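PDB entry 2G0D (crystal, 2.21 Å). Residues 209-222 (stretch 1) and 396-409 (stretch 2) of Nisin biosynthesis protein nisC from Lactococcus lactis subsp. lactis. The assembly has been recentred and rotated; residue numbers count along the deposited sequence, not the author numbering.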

ATOM      1  N   ALA A 209      -4.234   2.211  10.613  1.00 30.52           N
ATOM      2  CA  ALA A 209      -3.650   3.339   9.884  1.00 29.73           C
ATOM      3  C   ALA A 209      -4.069   3.328   8.431  1.00 29.93           C
ATOM      4  O   ALA A 209      -4.305   4.390   7.841  1.00 30.75           O
ATOM      5  CB  ALA A 209      -2.125   3.307   9.982  1.00 29.38           C
ATOM      6  N   GLY A 210      -4.132   2.128   7.849  1.00 29.44           N
ATOM      7  CA  GLY A 210      -4.454   1.947   6.440  1.00 28.97           C
ATOM      8  C   GLY A 210      -5.888   2.327   6.148  1.00 29.51           C
ATOM      9  O   GLY A 210      -6.153   2.983   5.134  1.00 29.57           O
ATOM     10  N   VAL A 211      -6.814   1.944   7.039  1.00 29.49           N
ATOM     11  CA  VAL A 211      -8.195   2.408   6.935  1.00 29.87           C
ATOM     12  C   VAL A 211      -8.254   3.909   7.053  1.00 29.73           C
ATOM     13  O   VAL A 211      -8.893   4.547   6.245  1.00 30.47           O
ATOM     14  CB  VAL A 211      -9.137   1.790   8.003  1.00 31.41           C
ATOM     15  N   GLY A 212      -7.574   4.464   8.054  1.00 29.77           N
ATOM     16  CA  GLY A 212      -7.477   5.913   8.245  1.00 29.53           C
ATOM     17  C   GLY A 212      -6.989   6.661   7.017  1.00 30.08           C
ATOM     18  O   GLY A 212      -7.623   7.627   6.596  1.00 30.25           O
ATOM     19  N   CYS A 213      -5.879   6.207   6.424  1.00 29.62           N
ATOM     20  CA  CYS A 213      -5.338   6.831   5.212  1.00 29.76           C
ATOM     21  C   CYS A 213      -6.356   6.826   4.094  1.00 29.84           C
ATOM     22  O   CYS A 213      -6.537   7.847   3.421  1.00 29.93           O
ATOM     23  CB  CYS A 213      -4.060   6.132   4.727  1.00 29.69           C
ATOM     24  SG  CYS A 213      -2.609   6.410   5.809  1.00 29.21           S
ATOM     25  N   ILE A 214      -7.024   5.686   3.890  1.00 30.19           N
ATOM     26  CA  ILE A 214      -7.939   5.578   2.748  1.00 29.76           C
ATOM     27  C   ILE A 214      -9.167   6.464   2.949  1.00 30.00           C
ATOM     28  O   ILE A 214      -9.664   7.077   1.997  1.00 30.19           O
ATOM     29  CB  ILE A 214      -8.273   4.095   2.326  1.00 30.54           C
ATOM     30  CG1 ILE A 214      -8.591   4.020   0.826  1.00 30.36           C
ATOM     31  CG2 ILE A 214      -9.433   3.499   3.141  1.00 29.65           C
ATOM     32  CD1 ILE A 214      -7.414   4.474  -0.098  1.00 29.31           C
ATOM     33  N   LEU A 215      -9.632   6.572   4.192  1.00 29.53           N
ATOM     34  CA  LEU A 215     -10.736   7.503   4.495  1.00 29.37           C
ATOM     35  C   LEU A 215     -10.400   8.976   4.330  1.00 29.28           C
ATOM     36  O   LEU A 215     -11.264   9.762   3.909  1.00 30.20           O
ATOM     37  CB  LEU A 215     -11.290   7.273   5.896  1.00 29.20           C
ATOM     38  CG  LEU A 215     -11.925   5.895   6.102  1.00 29.36           C
ATOM     39  CD1 LEU A 215     -12.279   5.734   7.574  1.00 31.19           C
ATOM     40  CD2 LEU A 215     -13.164   5.644   5.205  1.00 27.20           C
ATOM     41  N   ALA A 216      -9.173   9.356   4.694  1.00 28.86           N
ATOM     42  CA  ALA A 216      -8.696  10.711   4.481  1.00 29.30           C
ATOM     43  C   ALA A 216      -8.604  10.996   2.978  1.00 29.66           C
ATOM     44  O   ALA A 216      -9.069  12.038   2.505  1.00 29.54           O
ATOM     45  CB  ALA A 216      -7.325  10.909   5.151  1.00 29.78           C
ATOM     46  N   TYR A 217      -7.988  10.063   2.240  1.00 29.60           N
ATOM     47  CA  TYR A 217      -7.857  10.196   0.778  1.00 29.61           C
ATOM     48  C   TYR A 217      -9.214  10.273   0.098  1.00 29.26           C
ATOM     49  O   TYR A 217      -9.399  11.136  -0.727  1.00 30.10           O
ATOM     50  CB  TYR A 217      -7.001   9.079   0.175  1.00 28.76           C
ATOM     51  CG  TYR A 217      -6.736   9.186  -1.326  1.00 29.09           C
ATOM     52  CD1 TYR A 217      -6.127  10.321  -1.877  1.00 28.53           C
ATOM     53  CD2 TYR A 217      -7.069   8.135  -2.193  1.00 26.21           C
ATOM     54  CE1 TYR A 217      -5.865  10.411  -3.243  1.00 26.79           C
ATOM     55  CE2 TYR A 217      -6.793   8.223  -3.558  1.00 23.33           C
ATOM     56  CZ  TYR A 217      -6.190   9.344  -4.065  1.00 27.02           C
ATOM     57  OH  TYR A 217      -5.941   9.426  -5.418  1.00 29.45           O
ATOM     58  N   ALA A 218     -10.152   9.392   0.456  1.00 29.18           N
ATOM     59  CA  ALA A 218     -11.564   9.478   0.010  1.00 28.56           C
ATOM     60  C   ALA A 218     -12.186  10.855   0.245  1.00 29.25           C
ATOM     61  O   ALA A 218     -12.766  11.411  -0.672  1.00 29.93           O
ATOM     62  CB  ALA A 218     -12.430   8.378   0.672  1.00 27.36           C
ATOM     63  N   HIS A 219     -12.043  11.418   1.452  1.00 29.82           N
ATOM     64  CA  HIS A 219     -12.506  12.788   1.715  1.00 30.30           C
ATOM     65  C   HIS A 219     -11.956  13.847   0.745  1.00 30.44           C
ATOM     66  O   HIS A 219     -12.727  14.615   0.186  1.00 30.08           O
ATOM     67  CB  HIS A 219     -12.251  13.228   3.158  1.00 30.29           C
ATOM     68  CG  HIS A 219     -12.685  14.639   3.432  1.00 31.75           C
ATOM     69  ND1 HIS A 219     -11.792  15.659   3.695  1.00 35.12           N
ATOM     70  CD2 HIS A 219     -13.916  15.207   3.449  1.00 31.54           C
ATOM     71  CE1 HIS A 219     -12.458  16.785   3.893  1.00 33.22           C
ATOM     72  NE2 HIS A 219     -13.747  16.536   3.747  1.00 32.60           N
ATOM     73  N   ILE A 220     -10.636  13.890   0.532  1.00 31.08           N
ATOM     74  CA  ILE A 220     -10.080  14.879  -0.394  1.00 30.82           C
ATOM     75  C   ILE A 220     -10.538  14.618  -1.832  1.00 31.26           C
ATOM     76  O   ILE A 220     -10.617  15.551  -2.637  1.00 31.52           O
ATOM     77  CB  ILE A 220      -8.510  15.036  -0.317  1.00 31.57           C
ATOM     78  CG1 ILE A 220      -7.774  13.777  -0.792  1.00 31.05           C
ATOM     79  CG2 ILE A 220      -8.051  15.549   1.050  1.00 29.09           C
ATOM     80  CD1 ILE A 220      -7.360  13.870  -2.251  1.00 31.68           C
ATOM     81  N   LYS A 221     -10.861  13.364  -2.150  1.00 31.38           N
ATOM     82  CA  LYS A 221     -11.362  13.032  -3.484  1.00 30.91           C
ATOM     83  C   LYS A 221     -12.824  13.463  -3.715  1.00 31.41           C
ATOM     84  O   LYS A 221     -13.282  13.506  -4.860  1.00 30.62           O
ATOM     85  CB  LYS A 221     -11.156  11.552  -3.795  1.00 31.03           C
ATOM     86  CG  LYS A 221      -9.676  11.146  -4.020  1.00 31.34           C
ATOM     87  CD  LYS A 221      -9.017  12.041  -5.105  1.00 31.82           C
ATOM     88  CE  LYS A 221      -8.512  11.237  -6.226  1.00 31.07           C
ATOM     89  NZ  LYS A 221      -8.071  12.071  -7.372  1.00 33.83           N
ATOM     90  N   GLY A 222     -13.529  13.783  -2.627  1.00 31.25           N
ATOM     91  CA  GLY A 222     -14.919  14.271  -2.681  1.00 32.37           C
ATOM     92  C   GLY A 222     -15.918  13.284  -2.088  1.00 32.74           C
ATOM     93  O   GLY A 222     -17.120  13.504  -2.142  1.00 32.40           O
ATOM     94  N   ARG A 396       2.493   4.174  -7.326  1.00 25.48           N
ATOM     95  CA  ARG A 396       2.493   4.717  -5.946  1.00 26.29           C
ATOM     96  C   ARG A 396       1.197   4.537  -5.170  1.00 26.58           C
ATOM     97  O   ARG A 396       1.211   4.488  -3.928  1.00 24.73           O
ATOM     98  CB  ARG A 396       2.878   6.214  -5.954  1.00 25.98           C
ATOM     99  CG  ARG A 396       4.375   6.442  -6.031  1.00 25.81           C
ATOM    100  CD  ARG A 396       4.742   7.935  -6.325  1.00 27.67           C
ATOM    101  NE  ARG A 396       6.208   8.091  -6.397  1.00 26.25           N
ATOM    102  CZ  ARG A 396       6.869   9.124  -6.924  1.00 26.61           C
ATOM    103  NH1 ARG A 396       8.204   9.085  -6.915  1.00 24.97           N
ATOM    104  NH2 ARG A 396       6.228  10.182  -7.468  1.00 21.41           N
ATOM    105  N   GLN A 397       0.084   4.442  -5.918  1.00 27.25           N
ATOM    106  CA  GLN A 397      -1.241   4.187  -5.361  1.00 27.45           C
ATOM    107  C   GLN A 397      -1.247   2.930  -4.517  1.00 27.56           C
ATOM    108  O   GLN A 397      -1.953   2.860  -3.512  1.00 28.68           O
ATOM    109  CB  GLN A 397      -2.280   4.041  -6.484  1.00 27.11           C
ATOM    110  CG  GLN A 397      -3.727   4.374  -6.078  1.00 29.56           C
ATOM    111  CD  GLN A 397      -3.962   5.897  -5.858  1.00 30.65           C
ATOM    112  OE1 GLN A 397      -5.055   6.337  -5.424  1.00 32.44           O
ATOM    113  NE2 GLN A 397      -2.955   6.683  -6.152  1.00 26.10           N
ATOM    114  N   ALA A 398      -0.485   1.929  -4.938  1.00 27.45           N
ATOM    115  CA  ALA A 398      -0.446   0.636  -4.257  1.00 27.70           C
ATOM    116  C   ALA A 398       0.174   0.734  -2.851  1.00 27.78           C
ATOM    117  O   ALA A 398      -0.018  -0.154  -2.018  1.00 27.83           O
ATOM    118  CB  ALA A 398       0.335  -0.360  -5.097  1.00 27.05           C
ATOM    119  N   LEU A 399       0.929   1.806  -2.618  1.00 27.71           N
ATOM    120  CA  LEU A 399       1.596   2.075  -1.336  1.00 27.79           C
ATOM    121  C   LEU A 399       0.897   3.158  -0.542  1.00 27.51           C
ATOM    122  O   LEU A 399       1.401   3.582   0.491  1.00 27.65           O
ATOM    123  CB  LEU A 399       3.056   2.484  -1.587  1.00 27.13           C
ATOM    124  CG  LEU A 399       4.008   1.425  -2.162  1.00 29.83           C
ATOM    125  CD1 LEU A 399       5.433   1.994  -2.352  1.00 28.48           C
ATOM    126  CD2 LEU A 399       4.069   0.215  -1.260  1.00 24.89           C
ATOM    127  N   LEU A 400      -0.256   3.612  -1.036  1.00 28.51           N
ATOM    128  CA  LEU A 400      -1.001   4.756  -0.463  1.00 28.81           C
ATOM    129  C   LEU A 400      -0.145   6.001  -0.415  1.00 28.82           C
ATOM    130  O   LEU A 400      -0.187   6.785   0.555  1.00 29.33           O
ATOM    131  CB  LEU A 400      -1.569   4.464   0.951  1.00 28.68           C
ATOM    132  CG  LEU A 400      -2.365   3.176   1.223  1.00 31.96           C
ATOM    133  CD1 LEU A 400      -2.910   3.188   2.673  1.00 30.64           C
ATOM    134  CD2 LEU A 400      -3.490   2.901   0.192  1.00 28.95           C
ATOM    135  N   LEU A 401       0.613   6.207  -1.478  1.00 28.28           N
ATOM    136  CA  LEU A 401       1.394   7.428  -1.636  1.00 28.23           C
ATOM    137  C   LEU A 401       0.659   8.212  -2.690  1.00 28.72           C
ATOM    138  O   LEU A 401       0.665   7.844  -3.868  1.00 28.69           O
ATOM    139  CB  LEU A 401       2.828   7.109  -2.052  1.00 27.99           C
ATOM    140  CG  LEU A 401       3.554   6.193  -1.073  1.00 28.83           C
ATOM    141  CD1 LEU A 401       4.998   5.821  -1.566  1.00 28.12           C
ATOM    142  CD2 LEU A 401       3.572   6.760   0.388  1.00 29.06           C
ATOM    143  N   PHE A 402      -0.023   9.268  -2.242  1.00 28.98           N
ATOM    144  CA  PHE A 402      -1.028   9.955  -3.046  1.00 28.93           C
ATOM    145  C   PHE A 402      -0.484  11.315  -3.513  1.00 28.61           C
ATOM    146  O   PHE A 402      -0.616  12.325  -2.802  1.00 27.44           O
ATOM    147  CB  PHE A 402      -2.290  10.145  -2.187  1.00 29.17           C
ATOM    148  CG  PHE A 402      -2.916   8.847  -1.695  1.00 29.08           C
ATOM    149  CD1 PHE A 402      -3.225   7.805  -2.595  1.00 29.96           C
ATOM    150  CD2 PHE A 402      -3.274   8.700  -0.347  1.00 27.02           C
ATOM    151  CE1 PHE A 402      -3.832   6.606  -2.157  1.00 27.89           C
ATOM    152  CE2 PHE A 402      -3.873   7.515   0.116  1.00 26.99           C
ATOM    153  CZ  PHE A 402      -4.193   6.469  -0.806  1.00 27.04           C
ATOM    154  N   ASP A 403       0.137  11.311  -4.706  1.00 28.89           N
ATOM    155  CA  ASP A 403       0.760  12.483  -5.317  1.00 28.80           C
ATOM    156  C   ASP A 403      -0.256  13.558  -5.623  1.00 29.43           C
ATOM    157  O   ASP A 403       0.108  14.737  -5.700  1.00 30.56           O
ATOM    158  CB  ASP A 403       1.479  12.143  -6.632  1.00 27.80           C
ATOM    159  CG  ASP A 403       2.785  11.375  -6.427  1.00 28.87           C
ATOM    160  OD1 ASP A 403       3.178  11.083  -5.254  1.00 26.71           O
ATOM    161  OD2 ASP A 403       3.403  11.032  -7.466  1.00 25.53           O
ATOM    162  N   ASP A 404      -1.520  13.153  -5.771  1.00 29.64           N
ATOM    163  CA  ASP A 404      -2.646  14.068  -6.067  1.00 30.86           C
ATOM    164  C   ASP A 404      -3.421  14.545  -4.844  1.00 30.72           C
ATOM    165  O   ASP A 404      -4.469  15.192  -4.990  1.00 30.67           O
ATOM    166  CB  ASP A 404      -3.629  13.393  -7.035  1.00 31.14           C
ATOM    167  CG  ASP A 404      -4.290  12.137  -6.428  1.00 34.45           C
ATOM    168  OD1 ASP A 404      -3.699  11.487  -5.525  1.00 35.55           O
ATOM    169  OD2 ASP A 404      -5.402  11.777  -6.874  1.00 38.02           O
ATOM    170  N   PHE A 405      -2.903  14.254  -3.652  1.00 30.35           N
ATOM    171  CA  PHE A 405      -3.612  14.512  -2.421  1.00 31.71           C
ATOM    172  C   PHE A 405      -4.050  15.986  -2.296  1.00 33.11           C
ATOM    173  O   PHE A 405      -5.054  16.284  -1.647  1.00 33.36           O
ATOM    174  CB  PHE A 405      -2.765  14.111  -1.184  1.00 30.65           C
ATOM    175  CG  PHE A 405      -3.598  13.828   0.044  1.00 30.56           C
ATOM    176  CD1 PHE A 405      -4.100  12.544   0.283  1.00 30.26           C
ATOM    177  CD2 PHE A 405      -3.913  14.846   0.949  1.00 29.64           C
ATOM    178  CE1 PHE A 405      -4.923  12.272   1.412  1.00 30.96           C
ATOM    179  CE2 PHE A 405      -4.720  14.583   2.068  1.00 29.07           C
ATOM    180  CZ  PHE A 405      -5.239  13.289   2.284  1.00 29.27           C
ATOM    181  N   LEU A 406      -3.284  16.895  -2.891  1.00 34.27           N
ATOM    182  CA  LEU A 406      -3.568  18.326  -2.769  1.00 36.39           C
ATOM    183  C   LEU A 406      -3.971  18.918  -4.101  1.00 37.71           C
ATOM    184  O   LEU A 406      -3.953  20.127  -4.265  1.00 38.01           O
ATOM    185  CB  LEU A 406      -2.382  19.090  -2.156  1.00 35.59           C
ATOM    186  CG  LEU A 406      -2.010  18.688  -0.722  1.00 36.11           C
ATOM    187  CD1 LEU A 406      -0.552  19.116  -0.379  1.00 38.66           C
ATOM    188  CD2 LEU A 406      -3.022  19.233   0.300  1.00 34.91           C
ATOM    189  N   LYS A 407      -4.319  18.058  -5.058  1.00 39.60           N
ATOM    190  CA  LYS A 407      -4.816  18.533  -6.353  1.00 41.45           C
ATOM    191  C   LYS A 407      -6.323  18.743  -6.322  1.00 43.04           C
ATOM    192  O   LYS A 407      -6.893  19.349  -7.238  1.00 43.73           O
ATOM    193  CB  LYS A 407      -4.437  17.564  -7.475  1.00 41.78           C
ATOM    194  CG  LYS A 407      -2.933  17.408  -7.705  1.00 40.20           C
ATOM    195  CD  LYS A 407      -2.235  18.735  -7.843  1.00 40.96           C
ATOM    196  CE  LYS A 407      -0.740  18.519  -7.982  1.00 40.84           C
ATOM    197  NZ  LYS A 407      -0.053  19.798  -8.227  1.00 43.44           N
ATOM    198  N   GLY A 408      -6.968  18.248  -5.269  1.00 44.91           N
ATOM    199  CA  GLY A 408      -8.392  18.524  -5.051  1.00 47.19           C
ATOM    200  C   GLY A 408      -9.314  17.413  -5.526  1.00 48.94           C
ATOM    201  O   GLY A 408      -9.063  16.204  -5.249  1.00 49.05           O
ATOM    202  N   GLY A 409     -10.376  17.822  -6.235  1.00 49.50           N
ATOM    203  CA  GLY A 409     -11.417  16.903  -6.720  1.00 50.31           C
ATOM    204  C   GLY A 409     -12.316  17.514  -7.775  1.00 50.86           C
ATOM    205  O   GLY A 409     -11.868  17.855  -8.878  1.00 51.67           O
TER
HETATM  206  O   HOH W   1      -6.855  14.828  -6.115  1.00 33.23           O
HETATM  207  O   HOH W   2      -9.692  14.417  -7.889  1.00 39.19           O

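Residues 209-221 form the end of a helix, which closes at G222 in a Schellman motif: with a positive phi of 113°, G222 donates its N to H219 O (3.0 Å) and, weakly, to A218 O (3.2 Å). A side chain at these backbone angles would jam against the preceding carbonyl oxygen. The second stretch leaves a 3-10 segment at L399 and continues along the helix as irregular loop, interrupted by a type I turn from F402 to F405 that F405 N closes onto F402 O (3.1 Å). The two backbones draw together toward their C-terminal ends, the CA atoms of C213 and L400 lying 7.4 Å apart and those of K221 and G409 5.0 Å. No backbone hydrogen bond links them; side chains supply most of the contact, which buries 627 Å², with water bridging at the C-terminal end.

At the wider end, the CA-to-CB bond of L400 points toward the helix. Its CD1 lies 3.8 Å from C213 CB, while its CD2 is 4.2 Å from I214 CD1. The same I214 methyl reaches F402 CZ at 3.9 Å, joining this aliphatic cluster to the aromatic centre of the interface.

That centre is Y217. Its ring stacks face to face on F402, with centroids 3.6 Å apart and planes inclined by just 1°, an arrangement that buries two flat apolar surfaces against each other. F405 approaches the edge of the tyrosine ring, CD1 to CD1 at 3.7 Å, and thus fills a different side of it. One helical turn on, I220 covers a face of the F405 ring: its CG1 sits 3.9 Å from the ring centroid and 10° off the normal, a CH-pi contact, and I220 CG2 comes within 3.6 Å of F405 CE2.

Polar groups meet at D404, within the turn. Its OD2 accepts a hydrogen bond from Y217 OH (2.8 Å) and another from K221 NZ (2.7 Å), the latter within a salt bridge. The two donors lie one turn apart on the helix, and although the CA-to-CB bond of K221 points away, its long chain bends back to bring the ammonium to the carboxylate. One acidic oxygen thereby ties both the aromatic cluster and the helix terminus to the turn.

Near the glycine tail, I220 O and G408 O stand 3.1 Å apart; both are acceptors and cannot bond directly. Water 2 instead connects the segments, accepting from K221 NZ (2.9 Å) and donating to G408 O (3.2 Å).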